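CARDB domain-containing protein (Pyrococcus furiosus, PDB 3IDU) is of unknown function but binds two manganese ions through its CARDB domain, an all-beta piece of a longer archaeal protein. Local coordinates at residues Asn32-Gly46 and Leu70-Pro84. Residues are numbered along the deposited sequence; the frame is centred on the assembly and turned at random.
Sequences NKLAEYEVHVKNLGG and LGPKEEKVLTFNWTP
A35, Y37, V39 and V41 pair with W82, F80, L78 and K76 through antiparallel backbone hydrogen bonds, joining strands 35-43 and 75-82. The V39-L78 pair is nearly straight, with V39 N 2.6 Å from L78 O, whereas F80 N to Y37 O is weak at 3.3 Å. Strand 75-82 is an outer strand of the three-stranded sheet, with 35-43 at its centre.

Apolar and aromatic side chains suit the face turned to the second sheet of this E-set sandwich. F80 CG sits between its backbone N and carbonyl carbon (chi1 69°), which turns the ring toward Y37, so that Y37 CB lies over its face, 3.7 Å from the centroid, while V39 CG2 meets its edge. The Y37 and F80 rings are nearly parallel but barely overlap. Y37 CE1 reaches the edge of the W82 ring, and Y37 OH bonds P26 O.

The other face is mostly polar. H40 ND1 donates to E75 OE1 (3.0 Å) in the imidazole plane, while V77 CG2 makes a CH-pi contact over one ring face, toward its rim. K42 CG packs on E75 CG at 3.4 Å, and a long salt bridge links K42 NZ to E75 OE2. A glutamine in place of E75 would probably cost K42 this nearby negative charge and weaken the acceptor that orients the H40 ring.

Beside the type II turn G71-E74, N43 ND2 bonds I47 O and, weakly, L70 O and G71 O; N43 OD1 accepts from G45 N in an Asx turn and from D18 N. An asparagine amide suits this junction, donating and accepting at once, and so ties the end of strand 35-43 to the 71-74 turn and to manganese-binding D18.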
ATOM      1  N   ASN A  32       7.517  20.007  -9.478  1.00 35.22           N
ATOM      2  CA  ASN A  32       8.421  19.589 -10.546  1.00 30.41           C
ATOM      3  C   ASN A  32       9.689  18.918 -10.028  1.00 34.11           C
ATOM      4  O   ASN A  32      10.750  19.009 -10.650  1.00 33.36           O
ATOM      5  CB  ASN A  32       8.790  20.789 -11.421  1.00 36.48           C
ATOM      6  CG  ASN A  32       7.571  21.475 -12.009  1.00 38.52           C
ATOM      7  OD1 ASN A  32       6.760  20.846 -12.692  1.00 38.14           O
ATOM      8  ND2 ASN A  32       7.434  22.769 -11.746  1.00 41.20           N
ATOM      9  N   LYS A  33       9.570  18.236  -8.893  1.00 31.68           N
ATOM     10  CA  LYS A  33      10.702  17.538  -8.296  1.00 34.99           C
ATOM     11  C   LYS A  33      10.401  16.051  -8.160  1.00 27.11           C
ATOM     12  O   LYS A  33       9.347  15.668  -7.660  1.00 30.73           O
ATOM     13  CB  LYS A  33      11.029  18.132  -6.922  1.00 36.11           C
ATOM     14  CG  LYS A  33      11.542  19.561  -6.979  1.00 42.38           C
ATOM     15  CD  LYS A  33      11.865  20.095  -5.594  1.00 42.69           C
ATOM     16  CE  LYS A  33      12.438  21.501  -5.671  1.00 46.30           C
ATOM     17  NZ  LYS A  33      12.755  22.054  -4.324  1.00 52.40           N
ATOM     18  N   LEU A  34      11.333  15.220  -8.616  1.00 30.54           N
ATOM     19  CA  LEU A  34      11.178  13.772  -8.551  1.00 31.22           C
ATOM     20  C   LEU A  34      11.101  13.286  -7.109  1.00 30.12           C
ATOM     21  O   LEU A  34      11.995  13.553  -6.308  1.00 31.33           O
ATOM     22  CB  LEU A  34      12.352  13.084  -9.255  1.00 33.24           C
ATOM     23  CG  LEU A  34      12.361  11.552  -9.235  1.00 39.17           C
ATOM     24  CD1 LEU A  34      11.153  11.023  -9.990  1.00 34.51           C
ATOM     25  CD2 LEU A  34      13.649  11.034  -9.861  1.00 34.03           C
ATOM     26  N   ALA A  35      10.028  12.572  -6.784  1.00 29.38           N
ATOM     27  CA  ALA A  35       9.842  12.037  -5.441  1.00 30.31           C
ATOM     28  C   ALA A  35       9.647  10.525  -5.532  1.00 29.26           C
ATOM     29  O   ALA A  35       8.914  10.035  -6.392  1.00 26.42           O
ATOM     30  CB  ALA A  35       8.634  12.690  -4.776  1.00 20.03           C
ATOM     31  N   GLU A  36      10.306   9.790  -4.643  1.00 29.05           N
ATOM     32  CA  GLU A  36      10.206   8.336  -4.640  1.00 31.52           C
ATOM     33  C   GLU A  36       9.442   7.825  -3.423  1.00 28.97           C
ATOM     34  O   GLU A  36       9.779   8.152  -2.284  1.00 26.95           O
ATOM     35  CB  GLU A  36      11.610   7.719  -4.675  1.00 34.14           C
ATOM     36  CG  GLU A  36      12.438   8.148  -5.884  1.00 47.40           C
ATOM     37  CD  GLU A  36      13.844   7.570  -5.881  1.00 51.95           C
ATOM     38  OE1 GLU A  36      14.609   7.866  -6.824  1.00 56.49           O
ATOM     39  OE2 GLU A  36      14.185   6.824  -4.941  1.00 55.88           O
ATOM     40  N   TYR A  37       8.407   7.028  -3.671  1.00 19.19           N
ATOM     41  CA  TYR A  37       7.601   6.468  -2.592  1.00 22.49           C
ATOM     42  C   TYR A  37       7.656   4.955  -2.605  1.00 16.16           C
ATOM     43  O   TYR A  37       8.007   4.348  -3.612  1.00 16.32           O
ATOM     44  CB  TYR A  37       6.142   6.913  -2.710  1.00 22.46           C
ATOM     45  CG  TYR A  37       5.923   8.381  -2.436  1.00 18.78           C
ATOM     46  CD1 TYR A  37       6.137   9.339  -3.428  1.00 20.72           C
ATOM     47  CD2 TYR A  37       5.532   8.816  -1.173  1.00 19.70           C
ATOM     48  CE1 TYR A  37       5.964  10.699  -3.162  1.00 24.31           C
ATOM     49  CE2 TYR A  37       5.358  10.168  -0.897  1.00 27.08           C
ATOM     50  CZ  TYR A  37       5.577  11.103  -1.893  1.00 23.17           C
ATOM     51  OH  TYR A  37       5.418  12.441  -1.612  1.00 26.19           O
ATOM     52  N   GLU A  38       7.316   4.346  -1.476  1.00 15.94           N
ATOM     53  CA  GLU A  38       7.316   2.897  -1.386  1.00 18.92           C
ATOM     54  C   GLU A  38       5.997   2.401  -0.825  1.00 17.24           C
ATOM     55  O   GLU A  38       5.467   2.956   0.139  1.00 19.29           O
ATOM     56  CB  GLU A  38       8.454   2.402  -0.489  1.00 25.33           C
ATOM     57  CG  GLU A  38       9.834   2.903  -0.880  1.00 26.46           C
ATOM     58  CD  GLU A  38      10.935   2.252  -0.069  1.00 32.36           C
ATOM     59  OE1 GLU A  38      10.806   2.194   1.172  1.00 34.83           O
ATOM     60  OE2 GLU A  38      11.935   1.805  -0.672  1.00 39.30           O
ATOM     61  N   VAL A  39       5.464   1.359  -1.447  1.00 12.58           N
ATOM     62  CA  VAL A  39       4.228   0.759  -0.983  1.00 13.49           C
ATOM     63  C   VAL A  39       4.638  -0.583  -0.389  1.00 10.31           C
ATOM     64  O   VAL A  39       5.155  -1.446  -1.094  1.00 11.42           O
ATOM     65  CB  VAL A  39       3.234   0.536  -2.140  1.00 13.77           C
ATOM     66  CG1 VAL A  39       1.980  -0.147  -1.614  1.00 17.66           C
ATOM     67  CG2 VAL A  39       2.871   1.880  -2.783  1.00 23.11           C
ATOM     68  N   HIS A  40       4.445  -0.732   0.919  1.00  9.95           N
ATOM     69  CA  HIS A  40       4.787  -1.967   1.612  1.00 12.34           C
ATOM     70  C   HIS A  40       3.540  -2.840   1.719  1.00 13.86           C
ATOM     71  O   HIS A  40       2.609  -2.511   2.450  1.00 11.54           O
ATOM     72  CB  HIS A  40       5.328  -1.658   3.013  1.00 12.47           C
ATOM     73  CG  HIS A  40       6.654  -0.961   3.008  1.00 21.29           C
ATOM     74  ND1 HIS A  40       7.772  -1.485   3.617  1.00 19.15           N
ATOM     75  CD2 HIS A  40       7.047   0.203   2.436  1.00 20.76           C
ATOM     76  CE1 HIS A  40       8.799  -0.676   3.419  1.00 25.51           C
ATOM     77  NE2 HIS A  40       8.385   0.355   2.705  1.00 17.71           N
ATOM     78  N   VAL A  41       3.522  -3.944   0.977  1.00 11.11           N
ATOM     79  CA  VAL A  41       2.380  -4.857   0.994  1.00 11.43           C
ATOM     80  C   VAL A  41       2.801  -6.121   1.734  1.00 10.91           C
ATOM     81  O   VAL A  41       3.833  -6.721   1.425  1.00  7.65           O
ATOM     82  CB  VAL A  41       1.911  -5.189  -0.450  1.00  9.32           C
ATOM     83  CG1 VAL A  41       3.002  -5.937  -1.202  1.00 17.27           C
ATOM     84  CG2 VAL A  41       0.624  -5.998  -0.414  1.00 12.16           C
ATOM     85  N   LYS A  42       2.008  -6.523   2.725  1.00  6.82           N
ATOM     86  CA  LYS A  42       2.347  -7.700   3.509  1.00  6.05           C
ATOM     87  C   LYS A  42       1.198  -8.685   3.635  1.00  7.98           C
ATOM     88  O   LYS A  42       0.031  -8.319   3.498  1.00  8.22           O
ATOM     89  CB  LYS A  42       2.780  -7.267   4.915  1.00 10.16           C
ATOM     90  CG  LYS A  42       3.712  -6.061   4.910  1.00 23.50           C
ATOM     91  CD  LYS A  42       3.924  -5.467   6.294  1.00 22.64           C
ATOM     92  CE  LYS A  42       4.862  -6.313   7.138  1.00 31.30           C
ATOM     93  NZ  LYS A  42       5.252  -5.607   8.403  1.00 26.98           N
ATOM     94  N   ASN A  43       1.549  -9.943   3.874  1.00  7.43           N
ATOM     95  CA  ASN A  43       0.562 -10.986   4.101  1.00  9.62           C
ATOM     96  C   ASN A  43       0.887 -11.452   5.509  1.00 14.30           C
ATOM     97  O   ASN A  43       1.869 -12.158   5.719  1.00 11.25           O
ATOM     98  CB  ASN A  43       0.722 -12.158   3.135  1.00  9.88           C
ATOM     99  CG  ASN A  43      -0.277 -13.269   3.411  1.00 13.81           C
ATOM    100  OD1 ASN A  43      -1.142 -13.140   4.282  1.00  8.07           O
ATOM    101  ND2 ASN A  43      -0.169 -14.365   2.662  1.00  8.36           N
ATOM    102  N   LEU A  44       0.077 -11.038   6.474  1.00 11.39           N
ATOM    103  CA  LEU A  44       0.304 -11.410   7.863  1.00 14.27           C
ATOM    104  C   LEU A  44      -0.180 -12.820   8.172  1.00 18.61           C
ATOM    105  O   LEU A  44       0.124 -13.356   9.236  1.00 14.85           O
ATOM    106  CB  LEU A  44      -0.418 -10.428   8.785  1.00 13.35           C
ATOM    107  CG  LEU A  44      -0.199  -8.942   8.508  1.00 11.12           C
ATOM    108  CD1 LEU A  44      -1.089  -8.109   9.423  1.00 12.92           C
ATOM    109  CD2 LEU A  44       1.264  -8.590   8.706  1.00 16.20           C
ATOM    110  N   GLY A  45      -0.922 -13.411   7.238  1.00 13.63           N
ATOM    111  CA  GLY A  45      -1.478 -14.740   7.445  1.00 14.65           C
ATOM    112  C   GLY A  45      -0.606 -15.946   7.153  1.00 15.83           C
ATOM    113  O   GLY A  45       0.505 -15.817   6.641  1.00 11.61           O
ATOM    114  N   GLY A  46      -1.133 -17.126   7.477  1.00 10.09           N
ATOM    115  CA  GLY A  46      -0.404 -18.368   7.263  1.00  9.87           C
ATOM    116  C   GLY A  46      -0.708 -19.049   5.938  1.00  7.31           C
ATOM    117  O   GLY A  46      -0.178 -20.125   5.646  1.00 13.84           O
ATOM    118  N   LEU A  70       1.959 -13.054  -2.655  1.00 10.01           N
ATOM    119  CA  LEU A  70       2.586 -12.982  -1.342  1.00  9.36           C
ATOM    120  C   LEU A  70       2.387 -14.269  -0.580  1.00 14.72           C
ATOM    121  O   LEU A  70       1.256 -14.675  -0.309  1.00 14.32           O
ATOM    122  CB  LEU A  70       2.007 -11.829  -0.520  1.00  7.55           C
ATOM    123  CG  LEU A  70       2.352 -10.411  -0.969  1.00 13.29           C
ATOM    124  CD1 LEU A  70       1.438  -9.434  -0.235  1.00 14.30           C
ATOM    125  CD2 LEU A  70       3.812 -10.104  -0.693  1.00 11.80           C
ATOM    126  N   GLY A  71       3.495 -14.914  -0.245  1.00  9.08           N
ATOM    127  CA  GLY A  71       3.413 -16.145   0.511  1.00 11.05           C
ATOM    128  C   GLY A  71       3.081 -15.806   1.949  1.00 10.33           C
ATOM    129  O   GLY A  71       2.990 -14.630   2.312  1.00  8.78           O
ATOM    130  N   PRO A  72       2.881 -16.819   2.796  1.00 10.25           N
ATOM    131  CA  PRO A  72       2.563 -16.549   4.201  1.00 11.83           C
ATOM    132  C   PRO A  72       3.661 -15.717   4.870  1.00 13.21           C
ATOM    133  O   PRO A  72       4.853 -15.955   4.660  1.00  8.92           O
ATOM    134  CB  PRO A  72       2.422 -17.950   4.803  1.00 10.10           C
ATOM    135  CG  PRO A  72       3.245 -18.816   3.898  1.00 15.13           C
ATOM    136  CD  PRO A  72       2.954 -18.264   2.529  1.00 13.46           C
ATOM    137  N   LYS A  73       3.246 -14.731   5.657  1.00  7.56           N
ATOM    138  CA  LYS A  73       4.174 -13.866   6.364  1.00  8.71           C
ATOM    139  C   LYS A  73       5.209 -13.211   5.450  1.00 12.79           C
ATOM    140  O   LYS A  73       6.327 -12.939   5.879  1.00 20.53           O
ATOM    141  CB  LYS A  73       4.885 -14.656   7.472  1.00 12.45           C
ATOM    142  CG  LYS A  73       3.968 -15.119   8.597  1.00 16.60           C
ATOM    143  CD  LYS A  73       4.763 -15.761   9.730  1.00 30.88           C
ATOM    144  CE  LYS A  73       3.876 -16.131  10.911  1.00 33.07           C
ATOM    145  NZ  LYS A  73       4.633 -16.843  11.984  1.00 46.02           N
ATOM    146  N   GLU A  74       4.849 -12.960   4.195  1.00  9.32           N
ATOM    147  CA  GLU A  74       5.783 -12.329   3.264  1.00 10.52           C
ATOM    148  C   GLU A  74       5.451 -10.851   3.055  1.00 15.84           C
ATOM    149  O   GLU A  74       4.297 -10.431   3.179  1.00 12.73           O
ATOM    150  CB  GLU A  74       5.778 -13.046   1.908  1.00 13.78           C
ATOM    151  CG  GLU A  74       6.867 -12.535   0.970  1.00 20.12           C
ATOM    152  CD  GLU A  74       6.911 -13.244  -0.380  1.00 27.64           C
ATOM    153  OE1 GLU A  74       7.862 -12.985  -1.150  1.00 22.71           O
ATOM    154  OE2 GLU A  74       6.008 -14.053  -0.678  1.00 24.69           O
ATOM    155  N   GLU A  75       6.476 -10.065   2.751  1.00 11.99           N
ATOM    156  CA  GLU A  75       6.298  -8.642   2.512  1.00 10.33           C
ATOM    157  C   GLU A  75       7.036  -8.252   1.249  1.00  8.70           C
ATOM    158  O   GLU A  75       8.106  -8.787   0.952  1.00  9.26           O
ATOM    159  CB  GLU A  75       6.849  -7.819   3.684  1.00 12.39           C
ATOM    160  CG  GLU A  75       6.747  -6.309   3.469  1.00 16.25           C
ATOM    161  CD  GLU A  75       7.338  -5.497   4.609  1.00 28.49           C
ATOM    162  OE1 GLU A  75       7.276  -4.251   4.541  1.00 20.24           O
ATOM    163  OE2 GLU A  75       7.866  -6.096   5.574  1.00 28.65           O
ATOM    164  N   LYS A  76       6.453  -7.335   0.492  1.00  8.14           N
ATOM    165  CA  LYS A  76       7.092  -6.851  -0.720  1.00  9.13           C
ATOM    166  C   LYS A  76       7.022  -5.337  -0.736  1.00 14.56           C
ATOM    167  O   LYS A  76       6.058  -4.741  -0.246  1.00 13.24           O
ATOM    168  CB  LYS A  76       6.415  -7.430  -1.965  1.00 13.35           C
ATOM    169  CG  LYS A  76       6.772  -8.883  -2.229  1.00 10.37           C
ATOM    170  CD  LYS A  76       6.117  -9.425  -3.497  1.00 12.60           C
ATOM    171  CE  LYS A  76       6.600 -10.845  -3.772  1.00 13.06           C
ATOM    172  NZ  LYS A  76       5.937 -11.477  -4.945  1.00 15.18           N
ATOM    173  N   VAL A  77       8.065  -4.721  -1.279  1.00 11.48           N
ATOM    174  CA  VAL A  77       8.134  -3.276  -1.372  1.00 15.50           C
ATOM    175  C   VAL A  77       7.976  -2.884  -2.830  1.00 17.07           C
ATOM    176  O   VAL A  77       8.799  -3.232  -3.681  1.00 16.80           O
ATOM    177  CB  VAL A  77       9.483  -2.732  -0.837  1.00 16.19           C
ATOM    178  CG1 VAL A  77       9.508  -1.210  -0.936  1.00 17.50           C
ATOM    179  CG2 VAL A  77       9.678  -3.167   0.608  1.00 15.89           C
ATOM    180  N   LEU A  78       6.885  -2.186  -3.113  1.00 13.97           N
ATOM    181  CA  LEU A  78       6.586  -1.725  -4.458  1.00 20.97           C
ATOM    182  C   LEU A  78       6.988  -0.263  -4.502  1.00 16.72           C
ATOM    183  O   LEU A  78       6.805   0.464  -3.530  1.00 22.46           O
ATOM    184  CB  LEU A  78       5.090  -1.856  -4.735  1.00 17.77           C
ATOM    185  CG  LEU A  78       4.472  -3.230  -4.464  1.00 17.72           C
ATOM    186  CD1 LEU A  78       3.002  -3.190  -4.848  1.00 18.97           C
ATOM    187  CD2 LEU A  78       5.206  -4.300  -5.258  1.00 19.56           C
ATOM    188  N   THR A  79       7.541   0.177  -5.621  1.00 15.79           N
ATOM    189  CA  THR A  79       7.957   1.562  -5.711  1.00 14.52           C
ATOM    190  C   THR A  79       7.300   2.290  -6.865  1.00 15.75           C
ATOM    191  O   THR A  79       6.837   1.676  -7.827  1.00 18.04           O
ATOM    192  CB  THR A  79       9.481   1.672  -5.886  1.00 23.57           C
ATOM    193  OG1 THR A  79       9.862   1.027  -7.107  1.00 26.88           O
ATOM    194  CG2 THR A  79      10.200   1.015  -4.719  1.00 28.81           C
ATOM    195  N   PHE A  80       7.247   3.607  -6.749  1.00 17.98           N
ATOM    196  CA  PHE A  80       6.691   4.444  -7.799  1.00 20.03           C
ATOM    197  C   PHE A  80       7.215   5.857  -7.608  1.00 27.30           C
ATOM    198  O   PHE A  80       7.340   6.340  -6.479  1.00 27.12           O
ATOM    199  CB  PHE A  80       5.152   4.429  -7.784  1.00 20.54           C
ATOM    200  CG  PHE A  80       4.535   5.124  -6.598  1.00 18.53           C
ATOM    201  CD1 PHE A  80       4.276   4.426  -5.421  1.00 15.60           C
ATOM    202  CD2 PHE A  80       4.196   6.476  -6.665  1.00 24.73           C
ATOM    203  CE1 PHE A  80       3.686   5.062  -4.327  1.00 16.28           C
ATOM    204  CE2 PHE A  80       3.608   7.123  -5.578  1.00 17.65           C
ATOM    205  CZ  PHE A  80       3.351   6.414  -4.407  1.00 21.10           C
ATOM    206  N   ASN A  81       7.551   6.508  -8.715  1.00 21.96           N
ATOM    207  CA  ASN A  81       8.052   7.872  -8.654  1.00 28.10           C
ATOM    208  C   ASN A  81       6.917   8.826  -8.977  1.00 26.15           C
ATOM    209  O   ASN A  81       5.995   8.484  -9.715  1.00 19.98           O
ATOM    210  CB  ASN A  81       9.192   8.080  -9.655  1.00 31.35           C
ATOM    211  CG  ASN A  81      10.338   7.105  -9.449  1.00 38.80           C
ATOM    212  OD1 ASN A  81      10.681   6.756  -8.316  1.00 41.94           O
ATOM    213  ND2 ASN A  81      10.947   6.672 -10.549  1.00 38.86           N
ATOM    214  N   TRP A  82       6.986  10.024  -8.411  1.00 23.80           N
ATOM    215  CA  TRP A  82       5.966  11.030  -8.647  1.00 28.95           C
ATOM    216  C   TRP A  82       6.573  12.424  -8.700  1.00 32.01           C
ATOM    217  O   TRP A  82       7.197  12.883  -7.740  1.00 33.03           O
ATOM    218  CB  TRP A  82       4.899  10.974  -7.554  1.00 26.12           C
ATOM    219  CG  TRP A  82       3.830  12.016  -7.707  1.00 25.94           C
ATOM    220  CD1 TRP A  82       3.201  12.384  -8.864  1.00 25.42           C
ATOM    221  CD2 TRP A  82       3.228  12.787  -6.663  1.00 18.62           C
ATOM    222  NE1 TRP A  82       2.243  13.336  -8.603  1.00 22.97           N
ATOM    223  CE2 TRP A  82       2.238  13.602  -7.259  1.00 17.99           C
ATOM    224  CE3 TRP A  82       3.428  12.870  -5.278  1.00 18.80           C
ATOM    225  CZ2 TRP A  82       1.448  14.486  -6.518  1.00 12.30           C
ATOM    226  CZ3 TRP A  82       2.642  13.748  -4.540  1.00 21.59           C
ATOM    227  CH2 TRP A  82       1.663  14.546  -5.165  1.00 16.02           C
ATOM    228  N   THR A  83       6.381  13.090  -9.832  1.00 24.93           N
ATOM    229  CA  THR A  83       6.889  14.438 -10.029  1.00 29.30           C
ATOM    230  C   THR A  83       5.700  15.386 -10.134  1.00 27.51           C
ATOM    231  O   THR A  83       5.137  15.565 -11.217  1.00 32.52           O
ATOM    232  CB  THR A  83       7.722  14.536 -11.320  1.00 29.33           C
ATOM    233  OG1 THR A  83       8.720  13.505 -11.325  1.00 32.05           O
ATOM    234  CG2 THR A  83       8.408  15.891 -11.404  1.00 32.37           C
ATOM    235  N   PRO A  84       5.287  15.987  -9.003  1.00 21.54           N
ATOM    236  CA  PRO A  84       4.160  16.924  -8.936  1.00 19.78           C
ATOM    237  C   PRO A  84       4.339  18.106  -9.881  1.00 26.86           C
ATOM    238  O   PRO A  84       5.459  18.573 -10.092  1.00 27.11           O
ATOM    239  CB  PRO A  84       4.167  17.374  -7.476  1.00 20.08           C
ATOM    240  CG  PRO A  84       4.727  16.205  -6.762  1.00 23.43           C
ATOM    241  CD  PRO A  84       5.851  15.760  -7.661  1.00 26.29           C
TER
HETATM  242  O   HOH W   1       7.887  -2.580   6.215  1.00 40.35           O